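Side-chain contacts in p-47 protein (Clostridium botulinum E1 str. 'BoNT E Beluga', PDB 5WIX), which is of unknown function but folds like bactericidal/permeability-increasing protein, with the TULIP architecture of lipid-binding proteins, so that a role in binding lipids is possible: residues Tyr195-Asp199 and Asn200-Tyr204; Ser254-Gly257 and Ser258-Ser262; Gly287-Ala291 and Ala292-Tyr296. All coordinates share one frame; numbering follows the deposited sequence.

Interaction 1: Tyr195-Asp199 and Asn200-Tyr204; sequences YSPTD and NNDGY
The backbones of Tyr195 and Tyr204 lie side by side at the base of a reversing loop, their CA atoms 5.0 Å apart, and the chain directions of Tyr195-Asp199 and Asn200-Tyr204 differ by 166°. The loop is the hairpin connection between strand 187-195, outermost in a six-stranded antiparallel sheet of this TULIP-fold protein, and strand 203-210 beside it. One step further into the loop, Ser196 and Asp202 lie almost as close, with CA atoms 5.3 Å apart. No hydrogen bond is found between the two arms; what meets across them is packing. Pro197 supplies the centre: its ring meets the side chain of Asp202 at about a right angle, Pro197 CD lying 3.5 Å from Asp202 CB, while CG and CD of the same ring rest against the carbonyl oxygen of Asn201. Asp202 CB also packs beside Tyr195 O, so one methylene touches both that oxygen and the proline ring. The far arm is tied to the rest of the fold: Asn200 O accepts a hydrogen bond from Asn71 ND2, and the backbones of Asp202 and Tyr204 bond to those of Asn31 and Cys29. Tyr204 points away from the loop, and its ring meets that of Trp409. Tyr195 carries its CG anti to the backbone N (chi1 178°), which leans the ring forward along its own arm, one face toward Pro197 N, which is offset toward the rim. At the ring's edge, near its plane, comes Gly203 O, 3.3 Å from Tyr195 CB.

Interaction 2: Ser254-Gly257 and Ser258-Ser262; sequences SNMG and SNITS
Met256 lays its thioether chain over the branched side chain of Ile260, four residues on, and the two side chains meet at an oblique angle. The overlap has two points. Near the backbone, Met256 CB touches Ile260 CD1 at 3.6 Å; at the far end, the methyl Met256 CE reaches Ile260 CG2 at 3.3 Å and also lies beside CD1. A bend at the last torsion of the methionine (chi3 -36°) turns CE back toward the isoleucine instead of continuing the extended line of CB, CG and SD. On the other side of the pair, the first torsion of Ile260 sets CG1 beside its backbone N, and Ile260 CD1 comes to rest 3.4 Å from Met256 O.

The backbone that brings these residues together is a type I beta turn from Gly257 to Ile260. Its closing bond runs from Ile260 N to Gly257 O (3.3 Å) and is fairly straight at hydrogen (159°). Gly257 enters the turn with a positive phi of 94°, a conformation that glycine adopts readily.

The turn belongs to the loop linking helix 240-252 to strand 265-269. Ser254, near the helix end, gives its OG to Lys251 O, whereas Phe265 touches both Met256 and Ile260, Trp285 touches Met256 and Leu283 touches Ile260. Met256 and Ile260 meet each other through carbon atoms alone, so that with Phe265, Trp285 and Leu283 they hold the buried side of the turn by apolar contact, while the polar Ser258 and Asn259 stay at its exposed corner.

Interaction 3: Gly287-Ala291 and Ala292-Tyr296; sequences GIKVA and ALYYY
Ile288 and Tyr295 exchange a pair of backbone hydrogen bonds: Ile288 N to Tyr295 O and Tyr295 N to Ile288 O, both 2.8 Å. Val290 N to Leu293 O (2.9 Å) is the next bond, and the return bond from Leu293 N to Val290 O is weak at 3.3 Å. Between these pairs, Lys289 and Tyr294 form a non-hydrogen-bonded pair, with CA-H...O contacts running from Lys289 CA to Leu293 O and from Tyr294 CA to Ile288 O.

All this is a tight beta hairpin, strand 288-290 returning as the start of strand 293-307 through a type II' turn whose corners are Ala291 and Ala292. It sits at the surface of the curled sheet of the TULIP fold, against helix 370-390, where Ile288 meets Ser383 and Ser386 and Val290 meets Trp382.

On the face of Lys289 and Tyr294, away from that of Ile288, Val290 and Tyr295, the contact is CH-pi. Lys289 CB lies over the centre of the Tyr294 ring, 3.9 Å from its centroid, and the extended lysine chain carries CD on across that ring to CE2 at 3.6 Å. At the open end of the hairpin, Gly287 CA stands over one face of Tyr296, offset toward the rim.

Apolar packing joins Tyr295 to Val290. A chi1 of -55° sends the tyrosine ring alongside the neighbouring strand, where it crosses Val290 at about a right angle, Tyr295 CE2 lying 3.7 Å from Val290 CB, with the carbonyl oxygens of Ile288 and Val290 in plane at its edge.

How the interactions relate
All three contacts close a reversal of a continuous chain, yet by different means. Interaction 1 lies on the opposite side of the molecule's centre from the other two, its centre 61 Å from that of interaction 3. Interactions 2 and 3 are near neighbours, about 6 Å apart at their nearest atoms without touching. Interactions 1 and 2 are partly buried, whereas interaction 3 is a surface contact. Interactions 2 and 3 serve the same eight-stranded sheet, 2 from the loop after helix 240-252 and 3 as one of its hairpins; interaction 1 belongs to the six-stranded sheet. Hydrogen bonds across the segments number none in 1, one turn bond in 2, and four, one weak, in the exposed hairpin.

Interaction 1: Tyr195-Asp199 and Asn200-Tyr204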
loop_
_atom_site.group_PDB
_atom_site.type_symbol
_atom_site.label_atom_id
_atom_site.label_comp_id
_atom_site.label_asym_id
_atom_site.label_seq_id
_atom_site.Cartn_x
_atom_site.Cartn_y
_atom_site.Cartn_z
ATOM N N TYR A 195 -3.030 12.372 -7.840
ATOM C CA TYR A 195 -1.725 12.464 -8.474
ATOM C C TYR A 195 -1.857 12.694 -9.962
ATOM O O TYR A 195 -2.350 11.831 -10.694
ATOM C CB TYR A 195 -0.888 11.208 -8.218
ATOM C CG TYR A 195 0.472 11.236 -8.899
ATOM C CD1 TYR A 195 1.483 12.089 -8.453
ATOM C CD2 TYR A 195 0.745 10.409 -9.987
ATOM C CE1 TYR A 195 2.724 12.114 -9.074
ATOM C CE2 TYR A 195 1.980 10.432 -10.615
ATOM C CZ TYR A 195 2.962 11.284 -10.153
ATOM O OH TYR A 195 4.187 11.299 -10.777
ATOM N N SER A 196 -1.419 13.869 -10.399
ATOM C CA SER A 196 -1.279 14.142 -11.827
ATOM C C SER A 196 0.211 14.261 -12.154
ATOM O O SER A 196 0.949 14.959 -11.458
ATOM C CB SER A 196 -2.067 15.407 -12.256
ATOM O OG SER A 196 -1.967 16.492 -11.346
ATOM N N PRO A 197 0.666 13.525 -13.184
ATOM C CA PRO A 197 2.085 13.475 -13.553
ATOM C C PRO A 197 2.521 14.591 -14.493
ATOM O O PRO A 197 1.843 15.612 -14.626
ATOM C CB PRO A 197 2.221 12.113 -14.256
ATOM C CG PRO A 197 0.952 11.366 -13.937
ATOM C CD PRO A 197 -0.086 12.434 -13.817
ATOM N N THR A 198 3.663 14.374 -15.137
ATOM C CA THR A 198 4.201 15.307 -16.117
ATOM C C THR A 198 3.664 14.957 -17.514
ATOM O O THR A 198 3.157 15.832 -18.228
ATOM C CB THR A 198 5.744 15.300 -16.087
ATOM O OG1 THR A 198 6.228 14.021 -16.513
ATOM C CG2 THR A 198 6.241 15.570 -14.666
ATOM N N ASP A 199 3.751 13.681 -17.892
ATOM C CA ASP A 199 2.971 13.174 -19.022
ATOM C C ASP A 199 1.504 13.240 -18.615
ATOM O O ASP A 199 1.205 13.491 -17.451
ATOM C CB ASP A 199 3.375 11.743 -19.416
ATOM C CG ASP A 199 3.135 10.722 -18.303
ATOM O OD1 ASP A 199 2.656 11.094 -17.214
ATOM O OD2 ASP A 199 3.424 9.528 -18.521
ATOM N N ASN A 200 0.583 12.992 -19.536
ATOM C CA ASN A 200 -0.805 13.306 -19.218
ATOM C C ASN A 200 -1.555 12.319 -18.297
ATOM O O ASN A 200 -2.129 12.754 -17.303
ATOM C CB ASN A 200 -1.613 13.497 -20.499
ATOM C CG ASN A 200 -3.023 13.972 -20.215
ATOM O OD1 ASN A 200 -3.970 13.189 -20.292
ATOM N ND2 ASN A 200 -3.170 15.254 -19.858
ATOM N N ASN A 201 -1.586 11.023 -18.603
ATOM C CA ASN A 201 -2.502 10.136 -17.877
ATOM C C ASN A 201 -2.159 10.011 -16.401
ATOM O O ASN A 201 -1.032 10.287 -16.007
ATOM C CB ASN A 201 -2.547 8.748 -18.522
ATOM C CG ASN A 201 -3.601 8.639 -19.601
ATOM O OD1 ASN A 201 -4.576 9.391 -19.617
ATOM N ND2 ASN A 201 -3.402 7.704 -20.523
ATOM N N ASP A 202 -3.136 9.597 -15.589
ATOM C CA ASP A 202 -2.995 9.687 -14.136
ATOM C C ASP A 202 -3.868 8.764 -13.332
ATOM O O ASP A 202 -4.826 8.184 -13.831
ATOM C CB ASP A 202 -3.272 11.112 -13.681
ATOM C CG ASP A 202 -4.435 11.772 -14.459
ATOM O OD1 ASP A 202 -4.849 11.230 -15.533
ATOM O OD2 ASP A 202 -4.933 12.849 -14.001
ATOM N N GLY A 203 -3.491 8.633 -12.068
ATOM C CA GLY A 203 -4.267 7.888 -11.110
ATOM C C GLY A 203 -4.317 8.675 -9.828
ATOM O O GLY A 203 -3.308 9.222 -9.394
ATOM N N TYR A 204 -5.495 8.751 -9.225
ATOM C CA TYR A 204 -5.594 9.353 -7.917
ATOM C C TYR A 204 -5.422 8.296 -6.880
ATOM O O TYR A 204 -5.313 7.117 -7.199
ATOM C CB TYR A 204 -6.913 10.064 -7.688
ATOM C CG TYR A 204 -8.168 9.239 -7.831
ATOM C CD1 TYR A 204 -8.470 8.221 -6.936
ATOM C CD2 TYR A 204 -9.093 9.532 -8.826
ATOM C CE1 TYR A 204 -9.631 7.491 -7.059
ATOM C CE2 TYR A 204 -10.259 8.815 -8.953
ATOM C CZ TYR A 204 -10.526 7.792 -8.073
ATOM O OH TYR A 204 -11.692 7.070 -8.201
#

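Interaction 2: Ser254-Gly257 and Ser258-Ser262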
loop_
_atom_site.group_PDB
_atom_site.type_symbol
_atom_site.label_atom_id
_atom_site.label_comp_id
_atom_site.label_asym_id
_atom_site.label_seq_id
_atom_site.Cartn_x
_atom_site.Cartn_y
_atom_site.Cartn_z
ATOM N N SER A 254 9.655 -18.532 12.125
ATOM C CA SER A 254 9.047 -19.841 12.300
ATOM C C SER A 254 9.730 -20.798 11.352
ATOM O O SER A 254 9.172 -21.832 10.990
ATOM C CB SER A 254 7.548 -19.813 11.996
ATOM O OG SER A 254 7.304 -19.997 10.599
ATOM N N ASN A 255 10.919 -20.424 10.899
ATOM C CA ASN A 255 11.640 -21.285 9.981
ATOM C C ASN A 255 12.891 -21.845 10.630
ATOM O O ASN A 255 13.781 -22.354 9.926
ATOM C CB ASN A 255 12.028 -20.529 8.713
ATOM C CG ASN A 255 11.980 -21.414 7.488
ATOM O OD1 ASN A 255 11.031 -22.211 7.329
ATOM N ND2 ASN A 255 13.007 -21.305 6.619
ATOM N N MET A 256 12.959 -21.746 11.962
ATOM C CA MET A 256 14.207 -22.015 12.661
ATOM C C MET A 256 14.080 -23.011 13.822
ATOM O O MET A 256 14.887 -23.014 14.754
ATOM C CB MET A 256 14.803 -20.690 13.153
ATOM C CG MET A 256 15.348 -19.845 12.035
ATOM S SD MET A 256 16.096 -18.296 12.621
ATOM C CE MET A 256 14.988 -17.943 13.950
ATOM N N GLY A 257 13.087 -23.880 13.764
ATOM C CA GLY A 257 12.880 -24.809 14.859
ATOM C C GLY A 257 11.889 -24.372 15.927
ATOM O O GLY A 257 11.459 -23.220 15.991
ATOM N N SER A 258 11.550 -25.313 16.796
ATOM C CA SER A 258 10.451 -25.150 17.731
ATOM C C SER A 258 10.768 -24.254 18.918
ATOM O O SER A 258 9.856 -23.911 19.681
ATOM C CB SER A 258 10.001 -26.522 18.231
ATOM O OG SER A 258 11.046 -27.470 18.063
ATOM N N ASN A 259 12.032 -23.869 19.098
ATOM C CA ASN A 259 12.333 -22.994 20.234
ATOM C C ASN A 259 12.644 -21.588 19.769
ATOM O O ASN A 259 13.272 -20.796 20.488
ATOM C CB ASN A 259 13.482 -23.546 21.078
ATOM C CG ASN A 259 13.213 -24.953 21.562
ATOM O OD1 ASN A 259 12.146 -25.243 22.128
ATOM N ND2 ASN A 259 14.167 -25.854 21.308
ATOM N N ILE A 260 12.200 -21.286 18.551
ATOM C CA ILE A 260 12.192 -19.912 18.069
ATOM C C ILE A 260 10.840 -19.529 17.462
ATOM O O ILE A 260 10.307 -20.241 16.596
ATOM C CB ILE A 260 13.288 -19.665 17.050
ATOM C CG1 ILE A 260 14.602 -20.261 17.567
ATOM C CG2 ILE A 260 13.432 -18.187 16.891
ATOM C CD1 ILE A 260 15.747 -20.274 16.592
ATOM N N THR A 261 10.284 -18.409 17.935
ATOM C CA THR A 261 8.936 -18.005 17.551
ATOM C C THR A 261 8.634 -16.511 17.438
ATOM O O THR A 261 7.563 -16.096 17.872
ATOM C CB THR A 261 7.869 -18.525 18.550
ATOM O OG1 THR A 261 8.006 -17.846 19.806
ATOM C CG2 THR A 261 7.918 -20.038 18.727
ATOM N N SER A 262 9.524 -15.700 16.880
ATOM C CA SER A 262 9.212 -14.267 16.667
ATOM C C SER A 262 9.063 -13.458 17.955
ATOM O O SER A 262 9.451 -12.292 18.004
ATOM C CB SER A 262 7.930 -14.077 15.832
ATOM O OG SER A 262 6.774 -14.042 16.649
#

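Interaction 3: Gly287-Ala291 and Ala292-Tyr296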
loop_
_atom_site.group_PDB
_atom_site.type_symbol
_atom_site.label_atom_id
_atom_site.label_comp_id
_atom_site.label_asym_id
_atom_site.label_seq_id
_atom_site.Cartn_x
_atom_site.Cartn_y
_atom_site.Cartn_z
ATOM N N GLY A 287 17.886 -29.362 17.070
ATOM C CA GLY A 287 18.984 -30.302 17.137
ATOM C C GLY A 287 19.476 -30.858 15.798
ATOM O O GLY A 287 18.676 -31.384 15.010
ATOM N N ILE A 288 20.796 -30.779 15.575
ATOM C CA ILE A 288 21.482 -31.367 14.411
ATOM C C ILE A 288 22.335 -32.586 14.768
ATOM O O ILE A 288 23.236 -32.465 15.590
ATOM C CB ILE A 288 22.449 -30.363 13.746
ATOM C CG1 ILE A 288 21.728 -29.074 13.361
ATOM C CG2 ILE A 288 23.112 -30.978 12.531
ATOM C CD1 ILE A 288 22.681 -27.890 13.301
ATOM N N LYS A 289 22.095 -33.730 14.123
ATOM C CA LYS A 289 22.866 -34.949 14.413
ATOM C C LYS A 289 24.104 -35.126 13.552
ATOM O O LYS A 289 24.034 -35.348 12.342
ATOM C CB LYS A 289 22.009 -36.196 14.260
ATOM C CG LYS A 289 22.759 -37.474 14.539
ATOM C CD LYS A 289 21.776 -38.621 14.760
ATOM C CE LYS A 289 22.352 -39.966 14.350
ATOM N NZ LYS A 289 21.257 -40.973 14.387
ATOM N N VAL A 290 25.249 -35.057 14.210
ATOM C CA VAL A 290 26.535 -35.221 13.561
ATOM C C VAL A 290 27.233 -36.434 14.133
ATOM O O VAL A 290 27.554 -36.457 15.327
ATOM C CB VAL A 290 27.407 -34.012 13.777
ATOM C CG1 VAL A 290 28.703 -34.156 12.987
ATOM C CG2 VAL A 290 26.640 -32.775 13.396
ATOM N N ALA A 291 27.502 -37.410 13.271
ATOM C CA ALA A 291 27.928 -38.735 13.706
ATOM C C ALA A 291 26.857 -39.223 14.642
ATOM O O ALA A 291 25.674 -39.172 14.293
ATOM C CB ALA A 291 29.291 -38.712 14.385
ATOM N N ALA A 292 27.250 -39.617 15.849
ATOM C CA ALA A 292 26.321 -40.318 16.741
ATOM C C ALA A 292 25.611 -39.395 17.721
ATOM O O ALA A 292 24.735 -39.839 18.465
ATOM C CB ALA A 292 27.055 -41.423 17.507
ATOM N N LEU A 293 25.964 -38.114 17.715
ATOM C CA LEU A 293 25.396 -37.192 18.701
ATOM C C LEU A 293 24.598 -35.997 18.133
ATOM O O LEU A 293 24.914 -35.480 17.058
ATOM C CB LEU A 293 26.514 -36.664 19.591
ATOM C CG LEU A 293 27.020 -37.710 20.576
ATOM C CD1 LEU A 293 28.195 -38.501 19.999
ATOM C CD2 LEU A 293 27.404 -37.024 21.855
ATOM N N TYR A 294 23.568 -35.576 18.875
ATOM C CA TYR A 294 22.797 -34.371 18.571
ATOM C C TYR A 294 23.441 -33.108 19.154
ATOM O O TYR A 294 23.777 -33.063 20.342
ATOM C CB TYR A 294 21.354 -34.502 19.090
ATOM C CG TYR A 294 20.471 -35.356 18.196
ATOM C CD1 TYR A 294 19.638 -34.779 17.230
ATOM C CD2 TYR A 294 20.488 -36.736 18.292
ATOM C CE1 TYR A 294 18.844 -35.579 16.402
ATOM C CE2 TYR A 294 19.704 -37.526 17.474
ATOM C CZ TYR A 294 18.891 -36.947 16.537
ATOM O OH TYR A 294 18.118 -37.760 15.749
ATOM N N TYR A 295 23.602 -32.077 18.318
ATOM C CA TYR A 295 24.107 -30.794 18.795
ATOM C C TYR A 295 23.018 -29.721 18.657
ATOM O O TYR A 295 22.116 -29.850 17.827
ATOM C CB TYR A 295 25.388 -30.419 18.056
ATOM C CG TYR A 295 26.468 -31.493 18.152
ATOM C CD1 TYR A 295 27.544 -31.355 19.024
ATOM C CD2 TYR A 295 26.410 -32.644 17.357
ATOM C CE1 TYR A 295 28.529 -32.337 19.107
ATOM C CE2 TYR A 295 27.381 -33.623 17.428
ATOM C CZ TYR A 295 28.443 -33.475 18.307
ATOM O OH TYR A 295 29.404 -34.469 18.371
ATOM N N TYR A 296 23.085 -28.691 19.503
ATOM C CA TYR A 296 22.014 -27.705 19.649
ATOM C C TYR A 296 22.576 -26.306 19.702
ATOM O O TYR A 296 22.637 -25.694 20.775
ATOM C CB TYR A 296 21.203 -27.944 20.918
ATOM C CG TYR A 296 20.337 -29.174 20.908
ATOM C CD1 TYR A 296 18.982 -29.079 20.654
ATOM C CD2 TYR A 296 20.873 -30.432 21.162
ATOM C CE1 TYR A 296 18.177 -30.198 20.651
ATOM C CE2 TYR A 296 20.072 -31.575 21.162
ATOM C CZ TYR A 296 18.721 -31.449 20.906
ATOM O OH TYR A 296 17.907 -32.568 20.897
#